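Local coordinates for protein AA10A (Thermobifida fusca, PDB 5UIZ) that is a copper-dependent lytic polysaccharide monooxygenase of family AA10 that probably cleaves cellulose oxidatively, at residues T135-D140 with N184-V189. Numbering follows the deposited sequence.
Sequences TIHLYD and NIQFTV
Ile136 and Phe187 pair across the two antiparallel strands, their side chains side by side on the same face, tied by Ile136 N to Phe187 O at 2.9 Å and by a longer return bond from Phe187 N to Ile136 O. Two residues further along strand 133-140, Leu138 pairs in the same way with Ile185, Ile185 N lying 3.0 Å from Leu138 O. On this inner face packing is close. Phe187 CG sits between its backbone N and carbonyl carbon (chi1 55°), and Ile136 CB lies over one face of the ring, 3.9 Å from Phe187 CZ, in a CH-pi contact. Branched aliphatics and a flat ring suit this buried layer, which Phe149 and Val151 of the second sheet of the immunoglobulin-like beta-sandwich cover. At the strand's end Asp140 OD2 accepts a hydrogen bond from the backbone N of the copper ligand His144.

The other face is polar and looser. Asn184, Gln186 and Thr188 are exposed, so their polar ends can meet water, while Gln186 CB packs on Thr135 CG2 at 3.9 Å. His137 NE2 donates to Asn184 OD1 (2.9 Å, 166° at the hydrogen), the oxygen lying in the ring plane and receiving on a lone pair. Tyr139 CD1 approaches the same oxygen edge-on. This bond requires a hydrogen on NE2, leaving the state of ND1 unsettled, and its in-plane geometry would restrain the imidazole's rotation.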
loop_
_atom_site.group_PDB
_atom_site.type_symbol
_atom_site.label_atom_id
_atom_site.label_comp_id
_atom_site.label_asym_id
_atom_site.label_seq_id
_atom_site.Cartn_x
_atom_site.Cartn_y
_atom_site.Cartn_z
ATOM N N THR A 135 2.914 11.812 -7.967
ATOM C CA THR A 135 3.217 10.690 -8.867
ATOM C C THR A 135 3.292 9.357 -8.121
ATOM O O THR A 135 3.926 9.209 -7.085
ATOM C CB THR A 135 4.548 10.948 -9.652
ATOM O OG1 THR A 135 4.394 12.139 -10.452
ATOM C CG2 THR A 135 4.906 9.774 -10.571
ATOM N N ILE A 136 2.641 8.363 -8.690
ATOM C CA ILE A 136 2.766 7.019 -8.231
ATOM C C ILE A 136 3.786 6.327 -9.093
ATOM O O ILE A 136 3.624 6.262 -10.308
ATOM C CB ILE A 136 1.450 6.281 -8.332
ATOM C CG1 ILE A 136 0.379 7.050 -7.518
ATOM C CG2 ILE A 136 1.646 4.823 -7.932
ATOM C CD1 ILE A 136 -0.428 6.269 -6.500
ATOM N N HIS A 137 4.823 5.785 -8.456
ATOM C CA HIS A 137 5.844 4.998 -9.149
ATOM C C HIS A 137 5.799 3.526 -8.635
ATOM O O HIS A 137 6.042 3.218 -7.445
ATOM C CB HIS A 137 7.193 5.675 -8.937
ATOM C CG HIS A 137 8.347 4.879 -9.390
ATOM N ND1 HIS A 137 9.605 5.067 -8.873
ATOM C CD2 HIS A 137 8.443 3.879 -10.301
ATOM C CE1 HIS A 137 10.432 4.225 -9.464
ATOM N NE2 HIS A 137 9.747 3.469 -10.307
ATOM N N LEU A 138 5.463 2.653 -9.555
ATOM C CA LEU A 138 5.358 1.251 -9.323
ATOM C C LEU A 138 6.597 0.640 -9.922
ATOM O O LEU A 138 7.054 1.044 -11.000
ATOM C CB LEU A 138 4.105 0.686 -10.030
ATOM C CG LEU A 138 3.858 -0.796 -9.656
ATOM C CD1 LEU A 138 2.837 -0.822 -8.523
ATOM C CD2 LEU A 138 3.430 -1.725 -10.773
ATOM N N TYR A 139 7.161 -0.335 -9.218
ATOM C CA TYR A 139 8.214 -1.150 -9.741
ATOM C C TYR A 139 7.684 -2.560 -9.761
ATOM O O TYR A 139 7.208 -3.043 -8.757
ATOM C CB TYR A 139 9.448 -1.080 -8.866
ATOM C CG TYR A 139 10.610 -1.924 -9.321
ATOM C CD1 TYR A 139 11.297 -1.621 -10.476
ATOM C CD2 TYR A 139 11.104 -2.974 -8.543
ATOM C CE1 TYR A 139 12.380 -2.371 -10.903
ATOM C CE2 TYR A 139 12.238 -3.697 -8.939
ATOM C CZ TYR A 139 12.857 -3.384 -10.140
ATOM O OH TYR A 139 13.959 -4.127 -10.576
ATOM N N ASP A 140 7.831 -3.220 -10.894
ATOM C CA ASP A 140 7.411 -4.602 -11.047
ATOM C C ASP A 140 8.554 -5.354 -11.696
ATOM O O ASP A 140 8.786 -5.182 -12.888
ATOM C CB ASP A 140 6.183 -4.634 -11.964
ATOM C CG ASP A 140 5.815 -6.073 -12.406
ATOM O OD1 ASP A 140 6.264 -7.043 -11.757
ATOM O OD2 ASP A 140 5.117 -6.205 -13.426
ATOM N N ASN A 184 9.200 -0.335 -14.627
ATOM C CA ASN A 184 8.799 0.875 -13.978
ATOM C C ASN A 184 7.594 1.480 -14.658
ATOM O O ASN A 184 7.581 1.682 -15.868
ATOM C CB ASN A 184 9.943 1.872 -13.976
ATOM C CG ASN A 184 11.113 1.391 -13.156
ATOM O OD1 ASN A 184 11.188 1.602 -11.910
ATOM N ND2 ASN A 184 11.978 0.645 -13.824
ATOM N N ILE A 185 6.571 1.776 -13.873
ATOM C CA ILE A 185 5.338 2.399 -14.360
ATOM C C ILE A 185 5.098 3.564 -13.460
ATOM O O ILE A 185 5.240 3.456 -12.229
ATOM C CB ILE A 185 4.167 1.451 -14.292
ATOM C CG1 ILE A 185 4.363 0.302 -15.312
ATOM C CG2 ILE A 185 2.870 2.185 -14.605
ATOM C CD1 ILE A 185 3.318 -0.824 -15.287
ATOM N N GLN A 186 4.802 4.703 -14.059
ATOM C CA GLN A 186 4.427 5.861 -13.266
ATOM C C GLN A 186 3.387 6.719 -13.921
ATOM O O GLN A 186 3.307 6.749 -15.129
ATOM C CB GLN A 186 5.642 6.691 -12.914
ATOM C CG GLN A 186 6.285 7.394 -14.088
ATOM C CD GLN A 186 7.424 8.251 -13.642
ATOM O OE1 GLN A 186 8.127 7.870 -12.725
ATOM N NE2 GLN A 186 7.633 9.411 -14.302
ATOM N N PHE A 187 2.595 7.379 -13.088
ATOM C CA PHE A 187 1.482 8.243 -13.517
ATOM C C PHE A 187 1.133 9.198 -12.369
ATOM O O PHE A 187 1.391 8.899 -11.217
ATOM C CB PHE A 187 0.258 7.431 -13.922
ATOM C CG PHE A 187 -0.223 6.470 -12.867
ATOM C CD1 PHE A 187 -1.163 6.866 -11.934
ATOM C CD2 PHE A 187 0.250 5.180 -12.819
ATOM C CE1 PHE A 187 -1.609 5.982 -10.967
ATOM C CE2 PHE A 187 -0.165 4.312 -11.851
ATOM C CZ PHE A 187 -1.098 4.729 -10.910
ATOM N N THR A 188 0.566 10.325 -12.712
ATOM C CA THR A 188 0.293 11.418 -11.802
ATOM C C THR A 188 -1.193 11.418 -11.464
ATOM O O THR A 188 -2.027 11.187 -12.321
ATOM C CB THR A 188 0.679 12.760 -12.467
ATOM O OG1 THR A 188 2.005 12.649 -12.994
ATOM C CG2 THR A 188 0.631 13.905 -11.483
ATOM N N VAL A 189 -1.515 11.628 -10.191
ATOM C CA VAL A 189 -2.882 11.586 -9.734
ATOM C C VAL A 189 -3.082 12.890 -8.974
ATOM O O VAL A 189 -2.136 13.514 -8.542
ATOM C CB VAL A 189 -3.155 10.385 -8.835
ATOM C CG1 VAL A 189 -2.628 9.099 -9.441
ATOM C CG2 VAL A 189 -2.579 10.582 -7.461
#